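Local coordinates for protein leucine--trna ligase (Agrobacterium radiobacter, PDB 5AH5) that probably catalyses the ATP-dependent attachment of leucine to tRNA(Leu), as a class I aminoacyl-tRNA synthetase, and binds zinc, at residues B[59-64]-B[69-74]; B[109-112]-B[118-121]; B[135-140]-B[542-547]; B[140-145]-B[437-442]; B[155-158]-B[163-166]. All blocks are in the same frame, centred on the assembly; numbering follows the deposited sequence.

Interaction 1. Residues B[59-64]-B[69-74]; sequences TLARMQ and YSVLHP
Tyr-69 meets the last turn of helix 48-66 through both its backbone and its ring. Its N donates to the carbonyl O of Gln-64 over 3.1 Å, a somewhat bent bond with 143° at the hydrogen. The side chains of Gln-64 and Tyr-69 then run side by side in the same direction. With CG beside the backbone N and a bend at chi2 (-67°), Gln-64 folds its amide over the rim of the phenol, NE2 lying 3.7 Å from CE1 and the two planes 35° apart. One water closes the outer end, accepting from Gln-64 NE2 at 3.0 Å and hydrogen-bonded to Tyr-69 OH at 2.7 Å; the amide is fixed further by Arg-67, which binds OE1. Two residues on, Val-71 turns its methyls to the helix. CG2 rests against Gln-64 CB at 3.7 Å, while CG1 reaches Ala-61 CB more loosely. His-73 brings its imidazole to the turn of the helix that carries Ala-61, whose CB sits over one face in a CH-pi contact, 4.0 Å from the ring centroid. Glu-37 holds NE2 of the same ring. Strand 70-72 thus returns beside strand 32-37, and helix 48-66 forms the connection between the two parallel strands: the beta-alpha-beta crossover of the Rossmann-type nucleotide-binding fold that class I synthetases share.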
# COMPACT_ATOMS: atom_id res chain seq x y z
N THR B 59 -8.30 -0.01 15.05
CA THR B 59 -8.39 -1.20 15.84
C THR B 59 -7.00 -1.66 16.26
O THR B 59 -6.77 -1.89 17.45
CB THR B 59 -9.22 -2.29 15.09
OG1 THR B 59 -10.59 -1.83 15.08
CG2 THR B 59 -9.15 -3.63 15.83
N LEU B 60 -6.08 -1.79 15.30
CA LEU B 60 -4.77 -2.17 15.63
C LEU B 60 -4.14 -1.16 16.61
O LEU B 60 -3.58 -1.51 17.64
CB LEU B 60 -3.95 -2.26 14.34
CG LEU B 60 -2.49 -2.58 14.56
CD1 LEU B 60 -2.31 -3.89 15.33
CD2 LEU B 60 -1.84 -2.69 13.21
N ALA B 61 -4.25 0.14 16.29
CA ALA B 61 -3.58 1.14 17.09
C ALA B 61 -4.08 1.11 18.55
O ALA B 61 -3.29 1.18 19.44
CB ALA B 61 -3.80 2.54 16.51
N ARG B 62 -5.39 1.04 18.76
CA ARG B 62 -5.94 1.01 20.07
C ARG B 62 -5.43 -0.20 20.90
O ARG B 62 -5.16 -0.07 22.07
CB ARG B 62 -7.47 0.92 19.99
CG ARG B 62 -8.12 2.26 19.67
CD ARG B 62 -9.60 2.07 19.47
NE ARG B 62 -10.28 3.29 19.13
CZ ARG B 62 -10.83 4.15 19.97
NH1 ARG B 62 -10.80 3.99 21.28
NH2 ARG B 62 -11.45 5.22 19.47
N MET B 63 -5.26 -1.34 20.24
CA MET B 63 -4.75 -2.49 20.91
C MET B 63 -3.29 -2.23 21.26
O MET B 63 -2.87 -2.58 22.36
CB MET B 63 -4.83 -3.76 20.05
CG MET B 63 -4.57 -4.95 20.94
SD MET B 63 -4.53 -6.46 20.04
CE MET B 63 -3.06 -6.55 19.04
N GLN B 64 -2.52 -1.69 20.32
CA GLN B 64 -1.09 -1.54 20.56
C GLN B 64 -0.85 -0.50 21.63
O GLN B 64 0.02 -0.68 22.45
CB GLN B 64 -0.29 -1.20 19.32
CG GLN B 64 -0.35 -2.23 18.23
CD GLN B 64 0.34 -3.52 18.64
OE1 GLN B 64 -0.14 -4.21 19.52
NE2 GLN B 64 1.41 -3.86 17.97
N TYR B 69 2.75 -0.01 23.83
CA TYR B 69 3.54 0.59 22.78
C TYR B 69 3.33 2.16 22.76
O TYR B 69 2.26 2.67 23.15
CB TYR B 69 3.23 0.01 21.40
CG TYR B 69 3.62 -1.41 21.15
CD1 TYR B 69 2.77 -2.46 21.49
CD2 TYR B 69 4.84 -1.72 20.57
CE1 TYR B 69 3.13 -3.80 21.25
CE2 TYR B 69 5.21 -3.02 20.30
CZ TYR B 69 4.37 -4.05 20.67
OH TYR B 69 4.74 -5.30 20.40
N SER B 70 4.37 2.87 22.36
CA SER B 70 4.24 4.31 22.04
C SER B 70 3.94 4.41 20.52
O SER B 70 4.82 4.19 19.68
CB SER B 70 5.54 5.06 22.37
OG SER B 70 5.32 6.46 22.13
N VAL B 71 2.68 4.65 20.22
CA VAL B 71 2.13 4.43 18.88
C VAL B 71 1.98 5.83 18.15
O VAL B 71 1.37 6.73 18.70
CB VAL B 71 0.73 3.77 19.02
CG1 VAL B 71 0.02 3.71 17.67
CG2 VAL B 71 0.86 2.32 19.60
N LEU B 72 2.55 5.96 16.98
CA LEU B 72 2.23 7.03 16.05
C LEU B 72 1.15 6.49 15.08
O LEU B 72 1.43 5.62 14.31
CB LEU B 72 3.46 7.47 15.29
CG LEU B 72 3.22 8.58 14.21
CD1 LEU B 72 2.40 9.69 14.77
CD2 LEU B 72 4.52 9.14 13.65
N HIS B 73 -0.07 6.98 15.19
CA HIS B 73 -1.10 6.72 14.23
C HIS B 73 -1.63 8.07 13.66
O HIS B 73 -2.51 8.65 14.22
CB HIS B 73 -2.23 6.05 14.92
CG HIS B 73 -3.29 5.54 14.01
ND1 HIS B 73 -4.61 5.49 14.41
CD2 HIS B 73 -3.24 4.98 12.78
CE1 HIS B 73 -5.35 5.00 13.45
NE2 HIS B 73 -4.54 4.66 12.45
N PRO B 74 -1.15 8.50 12.52
CA PRO B 74 -1.39 9.89 12.09
C PRO B 74 -2.27 9.90 10.88
O PRO B 74 -2.43 8.88 10.23
CB PRO B 74 0.01 10.32 11.68
CG PRO B 74 0.55 9.12 10.98
CD PRO B 74 -0.02 7.91 11.74
O HOH W 1 3.24 -6.22 18.37

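Interaction 2. Residues B[109-112]-B[118-121]; sequences SMMQ and SWAN
Two Met-aromatic contacts join the end of helix 95-112 to the loop that follows it, in the catalytic part of this class I synthetase. Met-110 and Met-111, neighbours in sequence, both reach the indole of Trp-119, and no hydrogen bond links the two segments. The thioether of Met-110 comes in at the edge of the six-membered ring: Met-110 SD is 4.1 Å from Trp-119 CH2, and the line from the sulfur to the ring centroid is 81° off the normal, so it lies close to the ring plane. Its chain is extended beyond CG, with chi2 at -177°, which carries the sulfur out from the helix to the far corner of the indole. On the loop side, the backbone of 118-121 is held in a turn by Asn-121 N bonding to Ser-118 O, and Ser-118 OG gives a 2.7 Å hydrogen bond to Asn-121 OD1. Tyr-117 adds an edge-to-face ring contact to the indole, while Met-75 and Trp-77 also touch the Met-110 side chain. Met-111 approaches the indole obliquely, near NE1 and CZ2. It bends at chi3 (-48°), and its SD also stands oblique to the five-membered ring. The closest touch here belongs to the methylene before the sulfur, Met-111 CG lying 4.0 Å from Trp-119 NE1.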
# COMPACT_ATOMS: atom_id res chain seq x y z
N SER B 109 -15.82 13.46 9.67
CA SER B 109 -16.38 12.12 9.52
C SER B 109 -15.53 11.11 10.35
O SER B 109 -16.07 10.28 11.12
CB SER B 109 -16.37 11.77 8.05
OG SER B 109 -17.41 12.47 7.43
N MET B 110 -14.19 11.28 10.23
CA MET B 110 -13.22 10.49 10.95
C MET B 110 -13.35 10.56 12.48
O MET B 110 -13.39 9.52 13.16
CB MET B 110 -11.81 10.85 10.53
CG MET B 110 -11.52 10.50 9.13
SD MET B 110 -9.85 10.89 8.81
CE MET B 110 -9.60 10.39 7.13
N MET B 111 -13.42 11.77 13.00
CA MET B 111 -13.65 12.00 14.40
C MET B 111 -14.98 11.43 14.85
O MET B 111 -15.05 10.83 15.93
CB MET B 111 -13.53 13.48 14.78
CG MET B 111 -12.16 14.06 14.51
SD MET B 111 -11.98 15.87 14.83
CE MET B 111 -13.37 16.67 14.06
N GLN B 112 -16.01 11.53 14.04
CA GLN B 112 -17.31 10.99 14.42
C GLN B 112 -17.36 9.44 14.44
O GLN B 112 -18.19 8.91 15.13
CB GLN B 112 -18.42 11.52 13.51
CG GLN B 112 -18.68 13.01 13.79
CD GLN B 112 -19.58 13.69 12.77
OE1 GLN B 112 -20.17 13.03 11.92
NE2 GLN B 112 -19.71 15.01 12.87
N SER B 118 -3.42 10.93 15.94
CA SER B 118 -2.56 11.90 16.61
C SER B 118 -2.58 13.16 15.66
O SER B 118 -1.74 13.36 14.76
CB SER B 118 -1.13 11.40 16.73
OG SER B 118 -0.30 12.39 17.40
N TRP B 119 -3.59 13.91 15.90
CA TRP B 119 -3.91 15.14 15.10
C TRP B 119 -2.86 16.24 15.21
O TRP B 119 -2.76 17.06 14.31
CB TRP B 119 -5.26 15.68 15.51
CG TRP B 119 -6.41 14.82 15.08
CD1 TRP B 119 -7.38 14.29 15.89
CD2 TRP B 119 -6.78 14.47 13.73
NE1 TRP B 119 -8.27 13.60 15.15
CE2 TRP B 119 -7.95 13.69 13.83
CE3 TRP B 119 -6.24 14.75 12.46
CZ2 TRP B 119 -8.59 13.15 12.72
CZ3 TRP B 119 -6.85 14.20 11.36
CH2 TRP B 119 -8.02 13.40 11.49
N ALA B 120 -1.99 16.18 16.21
CA ALA B 120 -0.86 17.13 16.30
C ALA B 120 0.09 16.86 15.20
O ALA B 120 0.92 17.71 14.92
CB ALA B 120 -0.11 17.01 17.62
N ASN B 121 0.02 15.67 14.63
CA ASN B 121 0.87 15.27 13.55
C ASN B 121 0.20 15.42 12.18
O ASN B 121 0.77 15.03 11.21
CB ASN B 121 1.36 13.80 13.79
CG ASN B 121 2.25 13.72 15.02
OD1 ASN B 121 1.74 13.57 16.09
ND2 ASN B 121 3.56 13.97 14.87

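Interaction 3. Residues B[135-140]-B[542-547]; sequences QKLFLD and KVLHDL
Leu-137 leaves helix 128-143 with CG beside its backbone N, and from CB the chain runs to a fork at CG whose CD2 branch faces helix 533-546. Neither CB nor CG comes within touching range of the other helix; the methyl CD2 makes the contact, 4.0 Å from CD2 of Leu-544. The two leucines cross at about a right angle, and one methyl of each makes the contact. Trp-495 packs against Leu-137 and Leu-498 against Leu-544, extending this apolar patch beyond the two helices. One turn further on, Asp-140 and Leu-547 approach from opposite directions. Asp-140 has CG anti to the backbone N (chi1 -163°), which brings OD2 to 3.8 Å from Leu-547 CD1. A water donates to this same OD2 at 2.9 Å and, weakly, to the carbonyl O of Leu-547. Tyr-549 OH also bonds to OD2, and Lys-144 forms a salt bridge with OD1. The contact therefore changes character along its length, from buried methyls at Leu-137 to a hydrated carboxylate at Asp-140, whose negative charge is probably stabilised by the lysine, the tyrosine and the water while a leucine methyl lies against one of its oxygens.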
# COMPACT_ATOMS: atom_id res chain seq x y z
N GLN B 135 10.05 21.63 -1.65
CA GLN B 135 10.91 22.43 -2.53
C GLN B 135 12.34 22.28 -2.11
O GLN B 135 13.22 22.11 -2.95
CB GLN B 135 10.43 23.88 -2.59
CG GLN B 135 9.11 24.00 -3.37
CD GLN B 135 8.52 25.42 -3.37
OE1 GLN B 135 8.80 26.27 -2.50
NE2 GLN B 135 7.69 25.67 -4.35
N LYS B 136 12.58 22.22 -0.81
CA LYS B 136 13.96 21.94 -0.35
C LYS B 136 14.43 20.62 -0.76
O LYS B 136 15.58 20.48 -1.25
CB LYS B 136 14.11 22.04 1.15
CG LYS B 136 13.91 23.43 1.68
CD LYS B 136 14.15 23.40 3.18
CE LYS B 136 13.88 24.74 3.80
NZ LYS B 136 14.61 24.86 5.09
N LEU B 137 13.57 19.61 -0.59
CA LEU B 137 13.94 18.27 -1.04
C LEU B 137 14.18 18.25 -2.54
O LEU B 137 15.12 17.64 -3.02
CB LEU B 137 12.87 17.24 -0.68
CG LEU B 137 12.74 16.77 0.78
CD1 LEU B 137 11.78 15.59 0.74
CD2 LEU B 137 14.07 16.35 1.35
N PHE B 138 13.32 18.93 -3.31
CA PHE B 138 13.50 18.94 -4.79
C PHE B 138 14.87 19.51 -5.12
O PHE B 138 15.60 18.95 -5.96
CB PHE B 138 12.40 19.73 -5.43
CG PHE B 138 12.52 19.85 -6.92
CD1 PHE B 138 13.44 20.74 -7.51
CD2 PHE B 138 11.66 19.15 -7.76
CE1 PHE B 138 13.53 20.84 -8.90
CE2 PHE B 138 11.72 19.30 -9.14
CZ PHE B 138 12.67 20.12 -9.70
N LEU B 139 15.23 20.62 -4.47
CA LEU B 139 16.53 21.29 -4.78
C LEU B 139 17.72 20.48 -4.36
O LEU B 139 18.75 20.44 -5.07
CB LEU B 139 16.58 22.71 -4.20
CG LEU B 139 15.60 23.63 -4.92
CD1 LEU B 139 15.56 24.99 -4.25
CD2 LEU B 139 15.97 23.79 -6.40
N ASP B 140 17.59 19.76 -3.25
CA ASP B 140 18.66 18.77 -2.87
C ASP B 140 18.83 17.67 -3.91
O ASP B 140 19.95 17.43 -4.43
CB ASP B 140 18.44 18.27 -1.45
CG ASP B 140 19.68 17.60 -0.86
OD1 ASP B 140 20.81 17.88 -1.28
OD2 ASP B 140 19.48 16.74 0.03
N LYS B 542 14.98 5.16 -0.54
CA LYS B 542 16.36 4.83 -0.82
C LYS B 542 17.18 6.07 -1.15
O LYS B 542 18.30 6.23 -0.71
CB LYS B 542 16.39 3.81 -1.98
CG LYS B 542 15.66 2.50 -1.59
CD LYS B 542 15.86 1.41 -2.60
CE LYS B 542 15.06 0.14 -2.29
NZ LYS B 542 15.28 -0.38 -0.90
N VAL B 543 16.61 6.95 -1.95
CA VAL B 543 17.27 8.21 -2.28
C VAL B 543 17.57 8.98 -0.98
O VAL B 543 18.70 9.36 -0.76
CB VAL B 543 16.43 9.06 -3.27
CG1 VAL B 543 17.03 10.46 -3.42
CG2 VAL B 543 16.39 8.40 -4.61
N LEU B 544 16.56 9.16 -0.12
CA LEU B 544 16.76 9.92 1.08
C LEU B 544 17.70 9.23 2.06
O LEU B 544 18.41 9.90 2.83
CB LEU B 544 15.40 10.26 1.77
CG LEU B 544 14.42 11.12 0.95
CD1 LEU B 544 13.04 11.16 1.60
CD2 LEU B 544 14.98 12.53 0.73
N HIS B 545 17.70 7.91 2.05
CA HIS B 545 18.66 7.11 2.82
C HIS B 545 20.08 7.45 2.34
O HIS B 545 20.87 8.03 3.09
CB HIS B 545 18.35 5.61 2.67
CG HIS B 545 19.30 4.69 3.35
ND1 HIS B 545 19.48 3.39 2.95
CD2 HIS B 545 20.12 4.87 4.42
CE1 HIS B 545 20.36 2.80 3.74
NE2 HIS B 545 20.76 3.67 4.64
N ASP B 546 20.34 7.24 1.07
CA ASP B 546 21.66 7.57 0.52
C ASP B 546 22.09 9.02 0.78
O ASP B 546 23.26 9.27 0.98
CB ASP B 546 21.73 7.36 -0.99
CG ASP B 546 21.43 5.97 -1.41
OD1 ASP B 546 21.43 5.01 -0.59
OD2 ASP B 546 21.15 5.83 -2.62
N LEU B 547 21.15 9.97 0.83
CA LEU B 547 21.55 11.36 1.06
C LEU B 547 21.60 11.75 2.51
O LEU B 547 21.84 12.91 2.79
CB LEU B 547 20.58 12.30 0.38
CG LEU B 547 20.36 12.17 -1.11
CD1 LEU B 547 19.41 13.28 -1.54
CD2 LEU B 547 21.64 12.24 -1.88
O HOH W 2 22.01 15.84 1.13

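Interaction 4. Residues B[140-145]-B[437-442]; sequences DLYRKG and TIPVAE
The zinc-bearing part of the synthetase meets the C-terminal end of helix 128-143 here: segment 437-442 follows Cys-432 and Cys-435, two of the four zinc ligands, and includes short strand 438-439 of the antiparallel sheet. Pro-439 is the apolar centre. Its CG lies at the edge of the Tyr-142 ring, in the ring plane and 3.9 Å from CE2, with the two side chains crossing at about a right angle. Arg-143 meets the same carbon. Its chain is extended from CG to NE and lays one face of the guanidinium over Pro-439, with NH2 3.7 Å from CG. Leu-139, a turn back on the helix, also touches the proline. Tyr-142 holds its CG anti to the backbone N (chi1 179°), sending the phenol out to segment 437-442, and Trp-189 meets the ring nearly perpendicularly. A water hydrogen-bonds to Tyr-142 OH at 3.0 Å and donates to the backbone O of Thr-437 at 2.7 Å. The hydroxyl is also engaged by a direct, short hydrogen bond: Tyr-142 OH stands 2.6 Å from Thr-437 OG1.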
# COMPACT_ATOMS: atom_id res chain seq x y z
N ASP B 140 17.59 19.76 -3.25
CA ASP B 140 18.66 18.77 -2.87
C ASP B 140 18.83 17.67 -3.91
O ASP B 140 19.95 17.43 -4.43
CB ASP B 140 18.44 18.27 -1.45
CG ASP B 140 19.68 17.60 -0.86
OD1 ASP B 140 20.81 17.88 -1.28
OD2 ASP B 140 19.48 16.74 0.03
N LEU B 141 17.73 17.08 -4.35
CA LEU B 141 17.83 16.04 -5.38
C LEU B 141 18.33 16.59 -6.71
O LEU B 141 19.05 15.89 -7.45
CB LEU B 141 16.48 15.32 -5.57
CG LEU B 141 16.22 14.14 -4.59
CD1 LEU B 141 16.08 14.53 -3.12
CD2 LEU B 141 14.95 13.45 -5.06
N TYR B 142 17.93 17.83 -7.03
CA TYR B 142 18.47 18.53 -8.21
C TYR B 142 19.98 18.76 -8.11
O TYR B 142 20.70 18.38 -9.01
CB TYR B 142 17.74 19.86 -8.44
CG TYR B 142 18.26 20.66 -9.62
CD1 TYR B 142 18.25 20.16 -10.93
CD2 TYR B 142 18.76 21.94 -9.41
CE1 TYR B 142 18.75 20.91 -12.00
CE2 TYR B 142 19.25 22.69 -10.46
CZ TYR B 142 19.24 22.18 -11.74
OH TYR B 142 19.72 23.00 -12.70
N ARG B 143 20.47 19.36 -7.01
CA ARG B 143 21.95 19.47 -6.81
C ARG B 143 22.74 18.16 -6.89
O ARG B 143 23.85 18.15 -7.38
CB ARG B 143 22.30 20.14 -5.48
CG ARG B 143 21.87 21.59 -5.42
CD ARG B 143 22.55 22.42 -4.34
NE ARG B 143 22.22 23.85 -4.53
CZ ARG B 143 22.78 24.66 -5.45
NH1 ARG B 143 23.73 24.23 -6.29
NH2 ARG B 143 22.38 25.94 -5.53
N LYS B 144 22.18 17.06 -6.41
CA LYS B 144 22.91 15.78 -6.43
C LYS B 144 22.69 14.99 -7.71
O LYS B 144 23.10 13.84 -7.78
CB LYS B 144 22.53 14.89 -5.23
CG LYS B 144 22.58 15.56 -3.87
CD LYS B 144 23.99 15.77 -3.35
CE LYS B 144 24.09 17.02 -2.46
NZ LYS B 144 23.38 16.86 -1.17
N GLY B 145 22.02 15.56 -8.71
CA GLY B 145 21.82 14.86 -9.97
C GLY B 145 20.70 13.83 -10.02
O GLY B 145 20.51 13.22 -11.03
N THR B 437 19.21 27.03 -15.97
CA THR B 437 18.22 26.66 -14.95
C THR B 437 18.85 26.89 -13.58
O THR B 437 19.88 26.33 -13.27
CB THR B 437 17.70 25.20 -15.12
OG1 THR B 437 18.72 24.28 -14.73
CG2 THR B 437 17.30 24.91 -16.57
N ILE B 438 18.24 27.71 -12.76
CA ILE B 438 18.84 28.10 -11.49
C ILE B 438 17.90 27.84 -10.34
O ILE B 438 16.72 28.24 -10.41
CB ILE B 438 19.23 29.61 -11.48
CG1 ILE B 438 20.14 29.92 -12.68
CG2 ILE B 438 19.92 30.01 -10.17
CD1 ILE B 438 21.51 29.28 -12.63
N PRO B 439 18.42 27.26 -9.26
CA PRO B 439 17.63 27.08 -8.09
C PRO B 439 17.18 28.39 -7.49
O PRO B 439 17.94 29.33 -7.44
CB PRO B 439 18.59 26.37 -7.10
CG PRO B 439 19.55 25.69 -7.93
CD PRO B 439 19.71 26.54 -9.16
N VAL B 440 15.93 28.43 -7.04
CA VAL B 440 15.50 29.53 -6.21
C VAL B 440 16.36 29.45 -4.95
O VAL B 440 16.62 28.35 -4.42
CB VAL B 440 14.01 29.40 -5.84
CG1 VAL B 440 13.59 30.33 -4.73
CG2 VAL B 440 13.15 29.65 -7.07
N ALA B 441 16.75 30.60 -4.44
CA ALA B 441 17.55 30.68 -3.22
C ALA B 441 16.70 30.29 -2.04
O ALA B 441 15.53 30.66 -1.96
CB ALA B 441 18.07 32.13 -3.03
N GLU B 442 17.31 29.62 -1.08
CA GLU B 442 16.59 29.10 0.09
C GLU B 442 15.81 30.17 0.83
O GLU B 442 14.69 29.93 1.33
CB GLU B 442 17.57 28.39 1.04
CG GLU B 442 16.84 27.65 2.16
CD GLU B 442 17.64 26.49 2.70
OE1 GLU B 442 17.81 25.49 1.97
OE2 GLU B 442 18.07 26.57 3.86
O HOH W 3 21.58 25.07 -11.59

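Interaction 5. Residues B[155-158]-B[163-166]; sequences YWDP and VLAA
Tyr-155 O accepts the backbone bond that ties these antiparallel strands, from Leu-164 N at 3.0 Å. The bond is fairly straight at the hydrogen (162°), but the donor sits 45° out of the carbonyl plane. The same oxygen is touched by Val-163 CA at 3.2 Å in a CA-H...O contact. Beside it, a water accepts from Tyr-155 N at 2.8 Å and donates to Leu-164 O at 2.7 Å, bridging the strands in place of a direct bond. Trp-156 and Val-163 form the next, non-hydrogen-bonded pair, and their side chains share a face of the sheet. Trp-156 CE3 lies 3.6 Å from Val-163 N, and Val-163 CG2 comes to the edge of the indole, in its plane. On the other face Tyr-155 turns its ring to Ala-166, CE2 being 3.9 Å from CB. Leu-164 CD1 meets the methylene of Asp-157, 3.7 Å from CB. With CG anti to the backbone N (chi1 -172°), Asp-157 lays OD2 alongside Leu-164 CD1 as well; Ser-177 holds OD2, and the backbone N atoms of Val-159 and Glu-160 in the connecting turn hold OD1. Further out, Arg-184 and Lys-183 make cation-pi contacts with Trp-156 and Tyr-155. The beta hairpin 153-157/162-164 thus flanks strand 182-191 of the antiparallel sheet, with strand 415-419 packing on Val-163.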
# COMPACT_ATOMS: atom_id res chain seq x y z
N TYR B 155 4.77 10.86 -22.01
CA TYR B 155 3.35 10.67 -22.24
C TYR B 155 2.60 11.96 -22.07
O TYR B 155 2.91 12.73 -21.17
CB TYR B 155 2.79 9.62 -21.28
CG TYR B 155 3.33 8.26 -21.57
CD1 TYR B 155 2.78 7.47 -22.58
CD2 TYR B 155 4.43 7.78 -20.89
CE1 TYR B 155 3.27 6.21 -22.84
CE2 TYR B 155 4.95 6.54 -21.17
CZ TYR B 155 4.37 5.75 -22.14
OH TYR B 155 4.89 4.52 -22.40
N TRP B 156 1.57 12.16 -22.89
CA TRP B 156 0.77 13.37 -22.89
C TRP B 156 -0.68 12.97 -22.91
O TRP B 156 -1.08 12.21 -23.77
CB TRP B 156 1.11 14.20 -24.15
CG TRP B 156 0.16 15.35 -24.43
CD1 TRP B 156 -0.84 15.37 -25.36
CD2 TRP B 156 0.12 16.64 -23.76
NE1 TRP B 156 -1.51 16.58 -25.30
CE2 TRP B 156 -0.95 17.37 -24.34
CE3 TRP B 156 0.88 17.24 -22.75
CZ2 TRP B 156 -1.27 18.69 -23.93
CZ3 TRP B 156 0.57 18.53 -22.33
CH2 TRP B 156 -0.51 19.25 -22.92
N ASP B 157 -1.45 13.45 -21.95
CA ASP B 157 -2.89 13.26 -21.91
C ASP B 157 -3.60 14.52 -22.46
O ASP B 157 -3.58 15.55 -21.84
CB ASP B 157 -3.32 12.98 -20.46
CG ASP B 157 -4.77 12.57 -20.30
OD1 ASP B 157 -5.65 13.09 -21.02
OD2 ASP B 157 -5.05 11.75 -19.39
N PRO B 158 -4.28 14.39 -23.61
CA PRO B 158 -4.87 15.54 -24.26
C PRO B 158 -6.11 15.99 -23.54
O PRO B 158 -6.49 17.14 -23.67
CB PRO B 158 -5.17 15.03 -25.71
CG PRO B 158 -5.38 13.55 -25.55
CD PRO B 158 -4.47 13.14 -24.40
N VAL B 163 1.42 16.42 -19.31
CA VAL B 163 2.31 15.30 -19.34
C VAL B 163 1.95 14.38 -18.13
O VAL B 163 1.49 14.87 -17.10
CB VAL B 163 3.76 15.82 -19.29
CG1 VAL B 163 4.73 14.74 -18.91
CG2 VAL B 163 4.12 16.43 -20.58
N LEU B 164 2.07 13.07 -18.32
CA LEU B 164 1.85 12.04 -17.25
C LEU B 164 3.08 11.13 -17.15
O LEU B 164 3.77 10.91 -18.12
CB LEU B 164 0.65 11.15 -17.57
CG LEU B 164 -0.70 11.85 -17.53
CD1 LEU B 164 -1.72 10.82 -17.91
CD2 LEU B 164 -1.03 12.51 -16.21
N ALA B 165 3.34 10.60 -15.96
CA ALA B 165 4.37 9.56 -15.76
C ALA B 165 3.94 8.22 -16.39
O ALA B 165 2.79 8.02 -16.61
CB ALA B 165 4.64 9.36 -14.26
N ALA B 166 4.90 7.38 -16.75
CA ALA B 166 4.60 6.07 -17.34
C ALA B 166 3.63 5.29 -16.42
O ALA B 166 2.79 4.53 -16.90
CB ALA B 166 5.87 5.29 -17.59
O HOH W 4 6.00 10.42 -19.55

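Overall arrangement
Interactions 1 and 2 adjoin, their centres 13 Å apart: His-73 O probably accepts a hydrogen bond from Ser-118 N at 3.0 Å, joining the crossover strand to the loop. Both are near the leucyl-sulfamoyl-adenosine: the side chain of Met-110 is about 8 Å from it and that of His-73 about 12 Å. Interactions 3 and 4 share Asp-140 and use successive turns of helix 128-143, with centres 11 Å apart; Leu-141 packs on Val-543 and Leu-547 between them. Interaction 4 reaches toward the zinc, about 10 Å from the side chain of Pro-439. Interaction 5 belongs to the same sheet as strand 438-439, and its nearest atom is about 7 Å from the bound nucleic acid.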